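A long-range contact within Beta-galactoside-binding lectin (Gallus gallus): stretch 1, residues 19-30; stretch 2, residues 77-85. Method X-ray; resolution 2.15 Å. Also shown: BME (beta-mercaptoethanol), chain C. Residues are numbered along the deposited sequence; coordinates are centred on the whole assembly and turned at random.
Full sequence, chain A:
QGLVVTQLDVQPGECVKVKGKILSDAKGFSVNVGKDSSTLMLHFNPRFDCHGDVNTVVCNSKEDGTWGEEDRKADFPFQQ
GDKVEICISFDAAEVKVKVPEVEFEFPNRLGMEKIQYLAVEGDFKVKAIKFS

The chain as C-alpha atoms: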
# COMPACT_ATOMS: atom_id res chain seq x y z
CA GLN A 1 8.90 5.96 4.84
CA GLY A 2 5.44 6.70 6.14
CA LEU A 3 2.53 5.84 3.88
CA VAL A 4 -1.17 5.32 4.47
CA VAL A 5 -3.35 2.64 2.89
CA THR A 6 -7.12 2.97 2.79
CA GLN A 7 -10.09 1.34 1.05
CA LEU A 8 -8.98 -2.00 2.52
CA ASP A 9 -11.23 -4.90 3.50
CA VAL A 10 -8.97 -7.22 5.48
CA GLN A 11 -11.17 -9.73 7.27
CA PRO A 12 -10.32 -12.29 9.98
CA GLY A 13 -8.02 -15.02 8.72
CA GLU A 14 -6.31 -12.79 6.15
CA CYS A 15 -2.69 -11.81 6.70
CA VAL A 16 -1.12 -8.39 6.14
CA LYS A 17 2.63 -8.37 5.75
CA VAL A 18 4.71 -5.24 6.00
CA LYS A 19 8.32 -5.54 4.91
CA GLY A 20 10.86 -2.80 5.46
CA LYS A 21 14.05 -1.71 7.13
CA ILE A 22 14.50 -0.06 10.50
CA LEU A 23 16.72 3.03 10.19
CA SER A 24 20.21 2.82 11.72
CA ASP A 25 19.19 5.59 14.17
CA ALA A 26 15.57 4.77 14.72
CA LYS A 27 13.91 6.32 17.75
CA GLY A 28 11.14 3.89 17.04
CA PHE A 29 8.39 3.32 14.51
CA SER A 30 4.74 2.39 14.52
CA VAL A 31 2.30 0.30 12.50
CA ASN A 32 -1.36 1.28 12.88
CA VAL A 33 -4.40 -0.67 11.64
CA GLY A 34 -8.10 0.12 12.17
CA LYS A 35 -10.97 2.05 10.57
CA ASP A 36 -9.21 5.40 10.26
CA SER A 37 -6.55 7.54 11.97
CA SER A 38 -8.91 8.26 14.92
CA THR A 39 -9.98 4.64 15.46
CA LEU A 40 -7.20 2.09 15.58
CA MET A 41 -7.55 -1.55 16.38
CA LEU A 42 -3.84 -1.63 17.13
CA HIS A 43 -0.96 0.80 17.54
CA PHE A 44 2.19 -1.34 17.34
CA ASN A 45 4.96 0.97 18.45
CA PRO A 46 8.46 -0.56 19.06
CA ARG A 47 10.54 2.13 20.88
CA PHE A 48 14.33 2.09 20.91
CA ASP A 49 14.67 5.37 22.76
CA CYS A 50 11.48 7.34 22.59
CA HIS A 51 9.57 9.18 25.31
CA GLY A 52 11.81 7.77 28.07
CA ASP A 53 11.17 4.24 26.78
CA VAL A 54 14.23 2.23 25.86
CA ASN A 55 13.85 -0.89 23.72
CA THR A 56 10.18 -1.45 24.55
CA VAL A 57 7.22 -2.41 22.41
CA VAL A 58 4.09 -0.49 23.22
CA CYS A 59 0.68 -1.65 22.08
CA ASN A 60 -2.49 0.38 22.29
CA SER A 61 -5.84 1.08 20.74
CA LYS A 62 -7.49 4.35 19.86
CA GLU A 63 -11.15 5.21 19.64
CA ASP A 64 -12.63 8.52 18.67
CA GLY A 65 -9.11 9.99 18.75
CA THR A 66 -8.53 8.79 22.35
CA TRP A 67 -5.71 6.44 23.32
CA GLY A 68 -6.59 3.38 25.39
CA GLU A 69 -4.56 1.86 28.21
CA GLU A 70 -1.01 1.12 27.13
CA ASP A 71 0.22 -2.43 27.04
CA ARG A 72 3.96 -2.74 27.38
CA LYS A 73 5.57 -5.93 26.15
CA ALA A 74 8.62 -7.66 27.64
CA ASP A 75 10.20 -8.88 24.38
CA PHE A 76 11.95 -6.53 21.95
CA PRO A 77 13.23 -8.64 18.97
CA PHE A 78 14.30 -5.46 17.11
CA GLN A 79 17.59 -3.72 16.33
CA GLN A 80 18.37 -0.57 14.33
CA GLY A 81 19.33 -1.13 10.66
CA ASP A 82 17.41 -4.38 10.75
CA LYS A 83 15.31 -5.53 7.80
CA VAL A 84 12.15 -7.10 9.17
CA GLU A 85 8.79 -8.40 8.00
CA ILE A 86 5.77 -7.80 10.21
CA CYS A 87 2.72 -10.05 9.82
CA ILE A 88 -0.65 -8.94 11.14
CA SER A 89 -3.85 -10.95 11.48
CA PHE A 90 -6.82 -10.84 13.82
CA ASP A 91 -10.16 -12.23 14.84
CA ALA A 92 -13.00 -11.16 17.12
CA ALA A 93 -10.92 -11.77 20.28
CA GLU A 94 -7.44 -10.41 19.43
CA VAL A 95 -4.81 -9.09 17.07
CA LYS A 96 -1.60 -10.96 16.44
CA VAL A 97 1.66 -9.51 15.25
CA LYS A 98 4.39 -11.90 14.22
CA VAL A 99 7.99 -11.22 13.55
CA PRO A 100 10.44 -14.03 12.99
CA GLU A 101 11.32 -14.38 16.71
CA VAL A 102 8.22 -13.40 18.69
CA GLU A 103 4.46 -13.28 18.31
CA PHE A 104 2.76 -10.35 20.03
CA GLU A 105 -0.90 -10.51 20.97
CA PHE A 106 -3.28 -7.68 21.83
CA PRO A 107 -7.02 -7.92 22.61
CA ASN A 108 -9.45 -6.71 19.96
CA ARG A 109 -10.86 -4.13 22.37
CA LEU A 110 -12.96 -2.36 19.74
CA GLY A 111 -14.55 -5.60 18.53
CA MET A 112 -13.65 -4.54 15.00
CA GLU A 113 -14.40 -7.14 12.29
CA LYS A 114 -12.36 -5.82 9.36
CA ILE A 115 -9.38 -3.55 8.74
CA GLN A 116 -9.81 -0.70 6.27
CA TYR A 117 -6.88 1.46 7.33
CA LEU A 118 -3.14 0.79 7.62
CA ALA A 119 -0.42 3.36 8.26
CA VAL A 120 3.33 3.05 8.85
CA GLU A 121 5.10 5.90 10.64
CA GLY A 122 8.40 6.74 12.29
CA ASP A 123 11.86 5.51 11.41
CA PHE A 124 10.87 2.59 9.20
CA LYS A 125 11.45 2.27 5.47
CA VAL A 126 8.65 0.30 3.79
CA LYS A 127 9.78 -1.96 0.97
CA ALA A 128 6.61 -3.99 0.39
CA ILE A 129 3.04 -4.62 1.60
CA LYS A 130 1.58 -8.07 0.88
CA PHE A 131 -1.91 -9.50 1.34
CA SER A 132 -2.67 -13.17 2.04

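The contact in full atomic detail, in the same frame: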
# COMPACT_ATOMS: atom_id res chain seq x y z
N LYS A 19 6.87 -5.34 5.00
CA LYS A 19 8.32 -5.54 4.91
C LYS A 19 8.99 -4.19 4.80
O LYS A 19 8.50 -3.28 4.11
CB LYS A 19 8.67 -6.38 3.68
CG LYS A 19 7.85 -7.66 3.56
CD LYS A 19 8.25 -8.50 2.34
CE LYS A 19 9.60 -9.22 2.53
NZ LYS A 19 10.75 -8.30 2.47
N GLY A 20 10.11 -4.05 5.47
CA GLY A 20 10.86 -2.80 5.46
C GLY A 20 12.17 -2.95 6.22
O GLY A 20 12.58 -4.06 6.58
N LYS A 21 12.78 -1.80 6.43
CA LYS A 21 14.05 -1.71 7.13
C LYS A 21 13.99 -0.61 8.18
O LYS A 21 13.56 0.52 7.91
CB LYS A 21 15.17 -1.37 6.13
CG LYS A 21 16.54 -1.22 6.80
CD LYS A 21 17.33 -0.02 6.28
CE LYS A 21 18.65 0.19 7.02
NZ LYS A 21 19.57 -0.95 6.89
N ILE A 22 14.42 -0.98 9.37
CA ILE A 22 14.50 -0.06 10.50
C ILE A 22 15.76 0.78 10.30
O ILE A 22 16.85 0.24 10.08
CB ILE A 22 14.58 -0.85 11.82
CG1 ILE A 22 13.43 -1.85 12.01
CG2 ILE A 22 14.55 0.05 13.05
CD1 ILE A 22 13.69 -2.85 13.14
N LEU A 23 15.59 2.09 10.37
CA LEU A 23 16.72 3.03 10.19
C LEU A 23 17.79 2.79 11.27
O LEU A 23 17.47 2.42 12.40
CB LEU A 23 16.23 4.47 10.28
CG LEU A 23 15.20 4.82 9.20
CD1 LEU A 23 14.99 6.32 9.05
CD2 LEU A 23 15.57 4.30 7.81
N SER A 24 19.02 3.02 10.87
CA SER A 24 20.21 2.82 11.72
C SER A 24 20.33 3.87 12.85
O SER A 24 21.39 4.03 13.46
CB SER A 24 21.48 2.89 10.88
OG SER A 24 21.53 1.79 9.99
N ASP A 25 19.24 4.56 13.11
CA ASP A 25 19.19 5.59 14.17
C ASP A 25 17.75 5.83 14.57
O ASP A 25 17.37 6.94 14.97
CB ASP A 25 19.80 6.90 13.66
CG ASP A 25 19.41 7.21 12.22
OD1 ASP A 25 19.96 6.55 11.26
OD2 ASP A 25 18.54 8.13 11.97
N ALA A 26 16.99 4.78 14.43
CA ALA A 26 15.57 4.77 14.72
C ALA A 26 15.29 5.01 16.20
O ALA A 26 15.87 4.35 17.08
CB ALA A 26 14.97 3.41 14.35
N LYS A 27 14.39 5.95 16.42
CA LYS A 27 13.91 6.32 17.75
C LYS A 27 12.85 5.29 18.12
O LYS A 27 12.68 4.95 19.30
CB LYS A 27 13.24 7.69 17.72
CG LYS A 27 14.19 8.88 17.82
CD LYS A 27 13.41 10.19 17.94
CE LYS A 27 14.27 11.42 18.18
NZ LYS A 27 13.47 12.63 18.40
N GLY A 28 12.22 4.87 17.05
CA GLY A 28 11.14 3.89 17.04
C GLY A 28 10.27 4.14 15.81
O GLY A 28 10.46 5.12 15.08
N PHE A 29 9.35 3.24 15.61
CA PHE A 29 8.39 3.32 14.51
C PHE A 29 7.09 2.73 14.99
O PHE A 29 7.03 2.14 16.08
CB PHE A 29 8.91 2.57 13.27
CG PHE A 29 9.05 1.06 13.49
CD1 PHE A 29 10.21 0.56 14.08
CD2 PHE A 29 8.02 0.20 13.09
CE1 PHE A 29 10.34 -0.82 14.28
CE2 PHE A 29 8.16 -1.18 13.29
CZ PHE A 29 9.32 -1.69 13.88
N SER A 30 6.07 2.89 14.18
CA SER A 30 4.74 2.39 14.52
C SER A 30 4.02 1.88 13.27
O SER A 30 4.28 2.35 12.15
CB SER A 30 3.91 3.52 15.14
OG SER A 30 4.52 3.96 16.35
N PRO A 77 12.42 -8.00 20.02
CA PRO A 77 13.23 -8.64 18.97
C PRO A 77 13.70 -7.69 17.88
O PRO A 77 13.92 -8.14 16.72
CB PRO A 77 12.29 -9.60 18.30
CG PRO A 77 10.92 -9.44 18.95
CD PRO A 77 11.01 -8.40 20.02
N PHE A 78 13.88 -6.41 18.17
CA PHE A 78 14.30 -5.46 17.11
C PHE A 78 15.62 -4.75 17.41
O PHE A 78 15.98 -4.53 18.57
CB PHE A 78 13.24 -4.36 16.92
CG PHE A 78 11.82 -4.90 16.66
CD1 PHE A 78 11.48 -5.39 15.39
CD2 PHE A 78 10.88 -4.91 17.69
CE1 PHE A 78 10.18 -5.88 15.15
CE2 PHE A 78 9.58 -5.40 17.45
CZ PHE A 78 9.24 -5.89 16.18
N GLN A 79 16.30 -4.42 16.32
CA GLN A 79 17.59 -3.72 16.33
C GLN A 79 17.61 -2.75 15.14
O GLN A 79 17.06 -3.03 14.08
CB GLN A 79 18.74 -4.72 16.21
CG GLN A 79 18.87 -5.64 17.42
CD GLN A 79 20.00 -6.66 17.29
OE1 GLN A 79 20.28 -7.13 16.19
NE2 GLN A 79 20.68 -7.04 18.36
N GLN A 80 18.26 -1.62 15.36
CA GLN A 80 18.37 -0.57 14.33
C GLN A 80 19.20 -1.08 13.14
O GLN A 80 20.23 -1.74 13.32
CB GLN A 80 19.07 0.67 14.90
CG GLN A 80 18.28 1.34 16.03
CD GLN A 80 19.13 2.33 16.83
OE1 GLN A 80 18.64 3.40 17.20
NE2 GLN A 80 20.38 2.03 17.12
N GLY A 81 18.70 -0.75 11.95
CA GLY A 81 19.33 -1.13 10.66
C GLY A 81 18.92 -2.54 10.25
O GLY A 81 19.47 -3.13 9.31
N ASP A 82 17.94 -3.04 10.96
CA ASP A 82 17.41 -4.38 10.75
C ASP A 82 16.25 -4.37 9.76
O ASP A 82 15.33 -3.54 9.85
CB ASP A 82 16.91 -4.95 12.07
CG ASP A 82 17.97 -5.77 12.80
OD1 ASP A 82 19.22 -5.62 12.50
OD2 ASP A 82 17.62 -6.61 13.71
N LYS A 83 16.33 -5.31 8.84
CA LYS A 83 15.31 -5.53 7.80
C LYS A 83 14.37 -6.61 8.31
O LYS A 83 14.74 -7.79 8.40
CB LYS A 83 15.97 -5.98 6.50
CG LYS A 83 16.71 -4.86 5.77
CD LYS A 83 17.92 -5.35 4.98
CE LYS A 83 18.82 -4.22 4.50
NZ LYS A 83 20.12 -4.69 4.00
N VAL A 84 13.16 -6.19 8.63
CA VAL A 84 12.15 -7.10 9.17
C VAL A 84 10.84 -7.05 8.39
O VAL A 84 10.55 -6.06 7.69
CB VAL A 84 11.85 -6.72 10.62
CG1 VAL A 84 11.20 -5.34 10.76
CG2 VAL A 84 10.88 -7.69 11.31
N GLU A 85 10.12 -8.15 8.58
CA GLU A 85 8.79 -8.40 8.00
C GLU A 85 7.81 -8.61 9.16
O GLU A 85 7.99 -9.51 9.99
CB GLU A 85 8.79 -9.65 7.11
CG GLU A 85 7.42 -9.93 6.47
CD GLU A 85 7.44 -11.06 5.43
OE1 GLU A 85 8.05 -12.16 5.69
OE2 GLU A 85 6.84 -10.90 4.30
C1 BME C . 7.07 -13.13 10.47
C2 BME C . 6.67 -13.44 9.03
O1 BME C . 8.17 -12.24 10.46
S2 BME C . 4.88 -13.74 8.90

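The two stretches meet as antiparallel strands, 19-22 against 83-85, whose N-to-C directions make an angle of 144° and whose axes approach to 4.7 Å; together they bury 687 Å² against each other. The register is fixed by backbone bonds around the Gly20-Val84 pair: Gly20 N donates to Val84 O at 3.0 Å with a favourable angle of 155°, whereas the return bond from Val84 N to Gly20 O, also 3.0 Å, is weak at 130°. The straightest bond is Ile22 N to Asp82 O, 2.8 Å and 174°. The same Asp82 O also receives a CA-H contact from Lys21 CA at 3.5 Å.

Lys19, Lys21, Lys83 and Glu85 share one face of the sheet. In the non-hydrogen-bonded pair Lys19-Glu85, an m chi1 and a t chi2 on the lysine and an extended t, t glutamate lay the chains side by side, with Lys19 CD 3.4 Å from Glu85 OE2. The charged ends do not pair: the p and m settings of chi3 and chi4 take Lys19 NZ past the carboxylate, and the contact is made by the lysine's methylene chain. Lys21 and Lys83 likewise touch through aliphatic carbon, Lys21 CG to Lys83 CG being 3.8 Å. Lys21 starts from a t chi1, and its final p turn at chi4 places NZ 3.3 Å from Gly81 O, to which it donates a hydrogen bond. A long, flexible amine suits this place because it can reach along the strand to a turn carbonyl.

That turn, type II from Gln79 to Asp82, has Gly81 at phi 84°, a value that by itself favours glycine. A CB here would also lie about 3.0 Å from Ser24 OG, which is tight.

The apolar centre is Ile22, buried and losing 97 Å² to the other stretch. Its CB points toward that stretch, and the m, t rotamer extends CD1 to within 4.0 Å of Phe78 CD1 and 4.3 Å of Val84 CG1. Val84, with chi1 at 65°, lies on the sheet face where Gly20 has no side chain. Phe29 and Phe78 also direct their CB atoms toward the opposing stretch. With chi1 p and m respectively, they form an edge-to-face pair: the edge of Phe29 meets the face of Phe78, with centroids 5.9 Å apart, planes at 88° and Phe29 CZ 4.5 Å from Phe78 CE1.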